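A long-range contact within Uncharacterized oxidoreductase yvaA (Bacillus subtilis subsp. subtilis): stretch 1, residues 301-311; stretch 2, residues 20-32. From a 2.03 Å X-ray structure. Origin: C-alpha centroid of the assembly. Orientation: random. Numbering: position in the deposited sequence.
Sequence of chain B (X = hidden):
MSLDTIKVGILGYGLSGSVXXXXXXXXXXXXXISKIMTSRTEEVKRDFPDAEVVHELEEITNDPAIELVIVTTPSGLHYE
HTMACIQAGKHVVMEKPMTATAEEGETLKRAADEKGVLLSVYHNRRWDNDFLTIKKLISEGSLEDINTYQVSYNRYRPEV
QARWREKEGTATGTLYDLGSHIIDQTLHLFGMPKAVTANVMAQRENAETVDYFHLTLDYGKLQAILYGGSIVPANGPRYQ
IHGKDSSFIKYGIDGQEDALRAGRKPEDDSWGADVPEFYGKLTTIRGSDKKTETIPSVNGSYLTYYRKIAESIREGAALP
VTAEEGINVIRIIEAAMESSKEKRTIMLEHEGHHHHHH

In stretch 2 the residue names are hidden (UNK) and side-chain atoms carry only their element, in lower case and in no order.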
# COMPACT_ATOMS: atom_id res chain seq x y z
N SER B 301 22.54 1.60 14.22
CA SER B 301 23.95 2.02 14.42
C SER B 301 24.30 3.31 13.68
O SER B 301 25.04 3.26 12.68
CB SER B 301 24.86 0.88 13.95
OG SER B 301 26.21 1.15 14.23
N TYR B 302 23.76 4.44 14.12
CA TYR B 302 24.02 5.71 13.43
C TYR B 302 25.51 6.10 13.51
O TYR B 302 26.01 6.81 12.65
CB TYR B 302 23.17 6.87 14.00
CG TYR B 302 21.66 6.87 13.65
CD1 TYR B 302 21.14 6.06 12.63
CD2 TYR B 302 20.78 7.71 14.33
CE1 TYR B 302 19.77 6.08 12.33
CE2 TYR B 302 19.39 7.74 14.03
CZ TYR B 302 18.90 6.92 13.04
OH TYR B 302 17.56 6.96 12.73
N LEU B 303 26.19 5.65 14.57
CA LEU B 303 27.65 5.86 14.72
C LEU B 303 28.40 5.41 13.48
O LEU B 303 29.42 6.03 13.11
CB LEU B 303 28.20 5.10 15.93
CG LEU B 303 27.76 5.60 17.31
CD1 LEU B 303 28.40 4.71 18.43
CD2 LEU B 303 28.16 7.10 17.48
N THR B 304 27.89 4.35 12.85
CA THR B 304 28.56 3.76 11.71
C THR B 304 28.79 4.81 10.61
O THR B 304 29.88 4.85 10.03
CB THR B 304 27.82 2.48 11.19
OG1 THR B 304 27.73 1.53 12.26
CG2 THR B 304 28.53 1.82 10.01
N TYR B 305 27.79 5.67 10.33
CA TYR B 305 28.00 6.74 9.35
C TYR B 305 29.26 7.56 9.73
O TYR B 305 30.10 7.86 8.88
CB TYR B 305 26.78 7.66 9.25
CG TYR B 305 26.99 8.86 8.36
CD1 TYR B 305 26.63 8.81 7.02
CD2 TYR B 305 27.52 10.03 8.85
CE1 TYR B 305 26.80 9.89 6.20
CE2 TYR B 305 27.70 11.12 8.02
CZ TYR B 305 27.34 11.04 6.71
OH TYR B 305 27.50 12.10 5.86
N TYR B 306 29.40 7.92 10.99
CA TYR B 306 30.53 8.78 11.32
C TYR B 306 31.90 8.05 11.41
O TYR B 306 32.92 8.66 11.14
CB TYR B 306 30.24 9.67 12.55
CG TYR B 306 29.49 10.94 12.18
CD1 TYR B 306 30.08 11.88 11.35
CD2 TYR B 306 28.20 11.20 12.67
CE1 TYR B 306 29.40 13.04 10.98
CE2 TYR B 306 27.51 12.38 12.33
CZ TYR B 306 28.12 13.29 11.49
OH TYR B 306 27.51 14.47 11.13
N ARG B 307 31.91 6.78 11.80
CA ARG B 307 33.16 6.00 11.75
C ARG B 307 33.62 5.87 10.30
O ARG B 307 34.83 5.92 10.01
CB ARG B 307 32.98 4.63 12.37
CG ARG B 307 32.70 4.65 13.85
CD ARG B 307 32.46 3.23 14.38
NE ARG B 307 32.44 3.23 15.84
CZ ARG B 307 31.48 2.72 16.60
NH1 ARG B 307 30.45 2.09 16.07
NH2 ARG B 307 31.59 2.78 17.92
N LYS B 308 32.66 5.75 9.39
CA LYS B 308 32.99 5.66 7.98
C LYS B 308 33.49 6.98 7.39
O LYS B 308 34.45 6.98 6.63
CB LYS B 308 31.85 5.06 7.16
CG LYS B 308 32.02 3.57 6.87
CD LYS B 308 30.73 2.76 7.11
CE LYS B 308 30.59 1.62 6.08
NZ LYS B 308 31.74 0.67 6.03
N ILE B 309 32.84 8.10 7.75
CA ILE B 309 33.31 9.41 7.33
C ILE B 309 34.79 9.62 7.79
O ILE B 309 35.62 10.10 7.03
CB ILE B 309 32.41 10.57 7.89
CG1 ILE B 309 31.03 10.59 7.21
CG2 ILE B 309 33.11 11.96 7.78
CD1 ILE B 309 30.99 11.20 5.79
N ALA B 310 35.09 9.26 9.03
CA ALA B 310 36.45 9.32 9.54
C ALA B 310 37.43 8.49 8.68
O ALA B 310 38.55 8.95 8.36
CB ALA B 310 36.49 8.90 10.99
N GLU B 311 37.00 7.31 8.25
CA GLU B 311 37.81 6.46 7.35
C GLU B 311 37.97 7.03 5.94
O GLU B 311 39.03 6.84 5.33
CB GLU B 311 37.39 4.98 7.40
CG GLU B 311 37.60 4.41 8.82
CD GLU B 311 37.07 3.00 9.06
OE1 GLU B 311 36.28 2.50 8.24
OE2 GLU B 311 37.45 2.38 10.09
N UNK B 20 20.96 15.49 17.18
CA UNK B 20 21.22 14.38 16.19
C UNK B 20 22.70 14.18 15.81
O UNK B 20 23.08 13.08 15.40
c UNK B 20 18.81 14.55 15.26
c UNK B 20 20.32 14.50 14.94
c UNK B 20 16.57 15.47 14.81
c UNK B 20 16.01 14.67 15.83
c UNK B 20 16.85 13.81 16.57
c UNK B 20 18.25 13.76 16.27
c UNK B 20 17.96 15.39 14.53
N UNK B 21 23.54 15.21 15.95
CA UNK B 21 24.94 15.10 15.51
C UNK B 21 25.93 15.17 16.65
O UNK B 21 26.78 14.27 16.81
c UNK B 21 25.25 16.16 14.43
c UNK B 21 24.54 15.90 13.14
n UNK B 21 25.09 15.15 12.12
n UNK B 21 23.14 15.76 11.44
c UNK B 21 24.25 15.10 11.10
c UNK B 21 23.30 16.27 12.70
N UNK B 22 25.82 16.24 17.43
CA UNK B 22 26.66 16.50 18.58
C UNK B 22 26.90 15.32 19.48
O UNK B 22 28.05 14.98 19.71
N UNK B 23 25.83 14.69 20.00
CA UNK B 23 26.00 13.58 20.92
C UNK B 23 26.71 12.38 20.29
O UNK B 23 27.39 11.63 20.99
c UNK B 23 24.55 13.20 21.26
c UNK B 23 23.80 14.42 21.12
c UNK B 23 24.43 15.17 19.99
N UNK B 24 26.55 12.18 18.98
CA UNK B 24 27.20 11.04 18.32
C UNK B 24 28.70 11.33 18.14
O UNK B 24 29.56 10.48 18.42
c UNK B 24 24.53 10.09 15.62
c UNK B 24 26.54 10.77 16.97
c UNK B 24 24.81 9.21 17.95
c UNK B 24 25.05 10.39 17.01
N UNK B 25 29.00 12.54 17.67
CA UNK B 25 30.38 12.98 17.45
C UNK B 25 31.13 12.94 18.78
O UNK B 25 32.24 12.44 18.85
c UNK B 25 30.44 14.36 16.80
c UNK B 25 29.97 14.46 15.33
c UNK B 25 29.78 15.91 14.89
c UNK B 25 30.97 13.78 14.42
N UNK B 26 30.45 13.37 19.83
CA UNK B 26 30.96 13.33 21.21
C UNK B 26 31.46 11.98 21.72
O UNK B 26 32.38 11.95 22.53
c UNK B 26 29.88 13.89 22.16
o UNK B 26 31.23 14.85 23.85
o UNK B 26 29.85 13.25 24.47
c UNK B 26 30.36 14.00 23.60
N UNK B 27 30.88 10.85 21.29
CA UNK B 27 31.37 9.56 21.82
C UNK B 27 32.47 8.90 20.97
O UNK B 27 32.97 7.85 21.32
c UNK B 27 30.25 8.53 22.16
c UNK B 27 29.26 9.12 23.16
c UNK B 27 29.53 8.05 20.89
N UNK B 28 32.81 9.51 19.84
CA UNK B 28 33.79 8.93 18.94
C UNK B 28 35.17 9.59 19.11
O UNK B 28 35.33 10.75 18.77
c UNK B 28 32.33 6.78 17.32
c UNK B 28 31.61 8.58 15.72
c UNK B 28 32.06 8.28 17.13
c UNK B 28 33.31 9.09 17.49
N UNK B 29 36.17 8.88 19.62
CA UNK B 29 37.47 9.57 19.77
C UNK B 29 38.21 9.97 18.48
O UNK B 29 39.15 10.78 18.54
c UNK B 29 38.41 9.00 20.85
o UNK B 29 37.93 7.25 22.37
o UNK B 29 38.22 6.69 20.26
c UNK B 29 38.15 7.55 21.18
N UNK B 30 37.75 9.46 17.34
CA UNK B 30 38.21 9.93 16.04
C UNK B 30 37.97 11.42 15.81
O UNK B 30 38.48 12.00 14.84
o UNK B 30 36.08 6.00 14.83
c UNK B 30 37.50 9.16 14.91
c UNK B 30 37.75 7.67 14.85
o UNK B 30 36.34 7.13 16.70
c UNK B 30 36.64 6.88 15.51
N UNK B 31 37.13 12.05 16.64
CA UNK B 31 36.66 13.42 16.38
C UNK B 31 36.94 14.39 17.51
O UNK B 31 36.95 14.01 18.67
c UNK B 31 34.03 10.92 13.49
c UNK B 31 35.14 13.45 16.11
c UNK B 31 34.36 11.50 14.70
c UNK B 31 34.87 13.56 13.60
o UNK B 31 33.80 11.13 11.09
c UNK B 31 34.11 11.68 12.33
c UNK B 31 34.54 13.00 12.39
c UNK B 31 34.76 12.83 14.78
N UNK B 32 37.15 15.65 17.14
CA UNK B 32 37.20 16.73 18.10
C UNK B 32 36.26 17.82 17.62
O UNK B 32 36.44 18.37 16.52
c UNK B 32 38.78 18.35 19.33
c UNK B 32 38.63 17.29 18.23
o UNK B 32 38.76 16.91 21.25
c UNK B 32 38.24 17.86 20.66
n UNK B 32 37.16 18.48 21.12

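Position 20 carries one carbon followed by a six-carbon ring with no heteroatom, and its ring makes no contact with stretch 1: F20. Position 21 has one carbon and a five-membered ring of three carbons and two nitrogens, and one ring nitrogen reaches the Y306 hydroxyl; this is H21. Its ND1 lies 2.7 Å from Y306 OH, a hydrogen bond in which either atom could be the donor.

Position 22 has no side-chain atoms, hence G22. At position 23, three carbons close a ring onto the backbone N, the signature of P23. Its nitrogen has no hydrogen to give, consistent with the helix kink here. An ideal CB on G22 would lie 3.0 Å from P23 CD, a clash.

Position 24 has four carbons forked at the second, packed against Y302 and L303. Branching beyond CB gives L24, whose CD1 lies 3.9 Å from Y302 CB and whose CD2 lies 4.0 Å from L303 CD2. Position 25 repeats the pattern against the Y306 ring, so it is L25. Its CD2 sits 3.8 Å from the centroid of the Y306 ring, only 12° off the normal, a CH-pi contact over the face.

Position 26 has two carbons, the second bearing two oxygens: D26, beyond reach of stretch 1. Position 27 has one carbon carrying two more, touching L303, a fork at CB that means V27; its CG2 lies 3.8 Å from L303 CD2. Position 28, again four carbons forked at the second, meets L303, Y306 and R307 and is L28, packing CD1 3.6 Å from Y306 CB and CD2 3.8 Å from R307 NE.

Position 29 matches the two-carbon carboxylate of 26 and is D29, without contact. Position 30 has three carbons, the third with two oxygens, and touches R307 and A310: E30, whose CB lies 4.1 Å from A310 CB. Position 31 is one carbon and a six-carbon ring bearing oxygen, which reaches the Y306 backbone: Y31. Its OH donates a 2.6 Å hydrogen bond to Y306 O; A310 N, 3.1 Å from Y31 OH, is excluded by poor angle. Position 32 has three carbons, the third with one oxygen and one nitrogen: Q32, out of reach.

The contact centres on Y306. L25 covers one ring face, H21 binds the hydroxyl near the ring plane, and the ring edge points toward the face of Y31, offset, with planes at 82°. L303 fits among L24, V27 and L28. The helix axes cross at -64°; the turn from L28 to Y31 extends the contact to A310. Together, the stretches bury 625 Å².

Stretch 2 (20-32) FHGPLLDVLDEYQ
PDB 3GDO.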